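Local coordinates for protein toll (Drosophila melanogaster, PDB 4LXR) that acts as a cell-surface receptor for the processed cytokine spaetzle, switching on signalling in embryonic dorsal-ventral patterning and antifungal defence, at residues H415-H420 with L448-L453. Sequence-based numbering, arbitrary orientation.
With NAG (2-acetamido-2-deoxy-beta-D-glucopyranose), chain E.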
loop_
_atom_site.group_PDB
_atom_site.type_symbol
_atom_site.label_atom_id
_atom_site.label_comp_id
_atom_site.label_asym_id
_atom_site.label_seq_id
_atom_site.Cartn_x
_atom_site.Cartn_y
_atom_site.Cartn_z
ATOM N N HIS A 415 16.236 3.744 -6.162
ATOM C CA HIS A 415 14.891 4.093 -5.722
ATOM C C HIS A 415 14.881 5.471 -5.061
ATOM O O HIS A 415 15.431 5.661 -3.969
ATOM C CB HIS A 415 14.361 3.038 -4.745
ATOM C CG HIS A 415 14.447 1.637 -5.271
ATOM N ND1 HIS A 415 13.636 1.171 -6.285
ATOM C CD2 HIS A 415 15.260 0.607 -4.934
ATOM C CE1 HIS A 415 13.936 -0.089 -6.541
ATOM N NE2 HIS A 415 14.918 -0.456 -5.733
ATOM N N LEU A 416 14.246 6.421 -5.734
ATOM C CA LEU A 416 14.243 7.811 -5.316
ATOM C C LEU A 416 12.810 8.277 -5.036
ATOM O O LEU A 416 11.992 8.380 -5.945
ATOM C CB LEU A 416 14.910 8.677 -6.387
ATOM C CG LEU A 416 14.944 10.183 -6.111
ATOM C CD1 LEU A 416 15.535 10.486 -4.716
ATOM C CD2 LEU A 416 15.728 10.895 -7.198
ATOM N N HIS A 417 12.508 8.535 -3.768
ATOM C CA HIS A 417 11.180 8.995 -3.361
ATOM C C HIS A 417 11.194 10.452 -2.927
ATOM O O HIS A 417 11.745 10.798 -1.873
ATOM C CB HIS A 417 10.644 8.137 -2.220
ATOM C CG HIS A 417 10.582 6.679 -2.552
ATOM N ND1 HIS A 417 9.447 6.078 -3.050
ATOM C CD2 HIS A 417 11.522 5.707 -2.473
ATOM C CE1 HIS A 417 9.686 4.794 -3.251
ATOM N NE2 HIS A 417 10.938 4.545 -2.913
ATOM N N LEU A 418 10.567 11.291 -3.743
ATOM C CA LEU A 418 10.473 12.710 -3.474
ATOM C C LEU A 418 9.018 13.137 -3.409
ATOM O O LEU A 418 8.705 14.308 -3.619
ATOM C CB LEU A 418 11.220 13.522 -4.544
ATOM C CG LEU A 418 12.736 13.295 -4.581
ATOM C CD1 LEU A 418 13.375 14.090 -5.700
ATOM C CD2 LEU A 418 13.396 13.626 -3.226
ATOM N N ASP A 419 8.132 12.194 -3.097
ATOM C CA ASP A 419 6.697 12.486 -3.086
ATOM C C ASP A 419 6.274 13.474 -1.979
ATOM O O ASP A 419 6.836 13.459 -0.898
ATOM C CB ASP A 419 5.889 11.187 -2.971
ATOM C CG ASP A 419 6.467 10.228 -1.928
ATOM O OD1 ASP A 419 7.696 10.050 -1.899
ATOM O OD2 ASP A 419 5.699 9.653 -1.128
ATOM N N HIS A 420 5.268 14.308 -2.268
ATOM C CA HIS A 420 4.687 15.248 -1.300
ATOM C C HIS A 420 5.685 16.347 -0.921
ATOM O O HIS A 420 6.020 16.544 0.241
ATOM C CB HIS A 420 4.164 14.521 -0.041
ATOM C CG HIS A 420 3.359 13.292 -0.338
ATOM N ND1 HIS A 420 2.154 13.332 -1.008
ATOM C CD2 HIS A 420 3.588 11.987 -0.057
ATOM C CE1 HIS A 420 1.676 12.108 -1.130
ATOM N NE2 HIS A 420 2.524 11.273 -0.554
ATOM N N LEU A 448 18.418 4.264 -12.740
ATOM C CA LEU A 448 17.294 4.441 -11.804
ATOM C C LEU A 448 16.093 3.523 -12.078
ATOM O O LEU A 448 15.693 3.333 -13.227
ATOM C CB LEU A 448 16.838 5.906 -11.767
ATOM C CG LEU A 448 16.026 6.360 -10.540
ATOM C CD1 LEU A 448 16.876 6.329 -9.266
ATOM C CD2 LEU A 448 15.443 7.749 -10.746
ATOM N N LEU A 449 15.517 2.977 -11.008
ATOM C CA LEU A 449 14.403 2.032 -11.107
ATOM C C LEU A 449 13.075 2.652 -10.667
ATOM O O LEU A 449 12.041 2.460 -11.301
ATOM C CB LEU A 449 14.693 0.764 -10.275
ATOM C CG LEU A 449 15.929 -0.049 -10.698
ATOM C CD1 LEU A 449 16.151 -1.285 -9.845
ATOM C CD2 LEU A 449 15.860 -0.428 -12.189
ATOM N N THR A 450 13.100 3.371 -9.555
ATOM C CA THR A 450 11.910 4.029 -9.048
ATOM C C THR A 450 12.151 5.525 -8.982
ATOM O O THR A 450 13.100 5.994 -8.340
ATOM C CB THR A 450 11.562 3.568 -7.633
ATOM O OG1 THR A 450 11.385 2.149 -7.598
ATOM C CG2 THR A 450 10.288 4.258 -7.146
ATOM N N LEU A 451 11.287 6.275 -9.648
ATOM C CA LEU A 451 11.260 7.717 -9.494
ATOM C C LEU A 451 9.852 8.105 -9.073
ATOM O O LEU A 451 8.927 8.139 -9.888
ATOM C CB LEU A 451 11.646 8.420 -10.801
ATOM C CG LEU A 451 11.665 9.951 -10.755
ATOM C CD1 LEU A 451 12.443 10.464 -9.536
ATOM C CD2 LEU A 451 12.236 10.523 -12.061
ATOM N N ASN A 452 9.695 8.399 -7.793
ATOM C CA ASN A 452 8.402 8.787 -7.259
ATOM C C ASN A 452 8.356 10.285 -6.993
ATOM O O ASN A 452 8.986 10.771 -6.048
ATOM C CB ASN A 452 8.126 7.984 -5.993
ATOM C CG ASN A 452 6.798 8.317 -5.362
ATOM O OD1 ASN A 452 6.011 9.092 -5.904
ATOM N ND2 ASN A 452 6.537 7.721 -4.199
ATOM N N LEU A 453 7.612 10.999 -7.841
ATOM C CA LEU A 453 7.464 12.446 -7.759
ATOM C C LEU A 453 6.015 12.841 -7.526
ATOM O O LEU A 453 5.599 13.956 -7.832
ATOM C CB LEU A 453 7.949 13.112 -9.045
ATOM C CG LEU A 453 9.445 13.036 -9.295
ATOM C CD1 LEU A 453 9.720 13.478 -10.723
ATOM C CD2 LEU A 453 10.174 13.917 -8.287
HETATM C C1 NAG E . 0.194 16.608 -1.165
HETATM C C2 NAG E . -0.873 15.825 -0.376
HETATM C C3 NAG E . -1.424 16.675 0.769
HETATM C C4 NAG E . -0.294 17.235 1.626
HETATM C C5 NAG E . 0.681 17.993 0.731
HETATM C C6 NAG E . 1.858 18.578 1.477
HETATM C C7 NAG E . -2.079 14.132 -1.695
HETATM C C8 NAG E . -3.263 13.866 -2.576
HETATM N N2 NAG E . -1.955 15.387 -1.244
HETATM O O3 NAG E . -2.306 15.871 1.541
HETATM O O4 NAG E . -0.812 18.146 2.589
HETATM O O5 NAG E . 1.208 17.098 -0.258
HETATM O O6 NAG E . 2.642 17.561 2.086
HETATM O O7 NAG E . -1.273 13.253 -1.407
HETATM O O HOH W 1 3.880 7.879 -2.495
#
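His415 and Thr450 meet through a side-chain hydrogen bond, ND1 of the ring lying 2.8 Å from OG1 of Thr450, with the hydroxyl at the ring edge near its plane. With its CG beside the backbone N (chi1 -53°), His415 turns the ring so that CE1 also touches Leu449 CB at 3.9 Å. An alanine in place of His415 would probably leave Thr450 OG1 without this partner and Leu449 CB without its ring contact. Farther along the same face, the His417 ring and the Asn452 amide stand at 80° to each other, ND2 coming to the ring edge 3.5 Å from ND1. Asn452 ND2 and Asp419 OD2 share a water. The strands themselves run parallel, with backbone hydrogen bonds from Leu416 N to Thr450 O and from Asn452 N to Leu416 O (2.9 Å); that from Leu418 N to Asn452 O (2.8 Å) follows just beyond strand 415-417. On the opposite face, Leu416 CD2 lies 4.1 Å from Leu451 CD1, the two side chains side by side. Leu418 CB meets Leu453 CD2 at 3.9 Å. Phe442 packs on Leu416 and Leu418, and Trp465 of helix 463-467 on Leu451 and Leu453. Asn452 OD1 accepts a hydrogen bond from Arg454 N, and Asp419 OD1 is hydrogen-bonded to Ser395 OG. Adjacent parallel strands from LRR 12 and LRR 13, leucines turned inward, are the hallmark of the leucine-rich repeat solenoid of the Toll ectodomain.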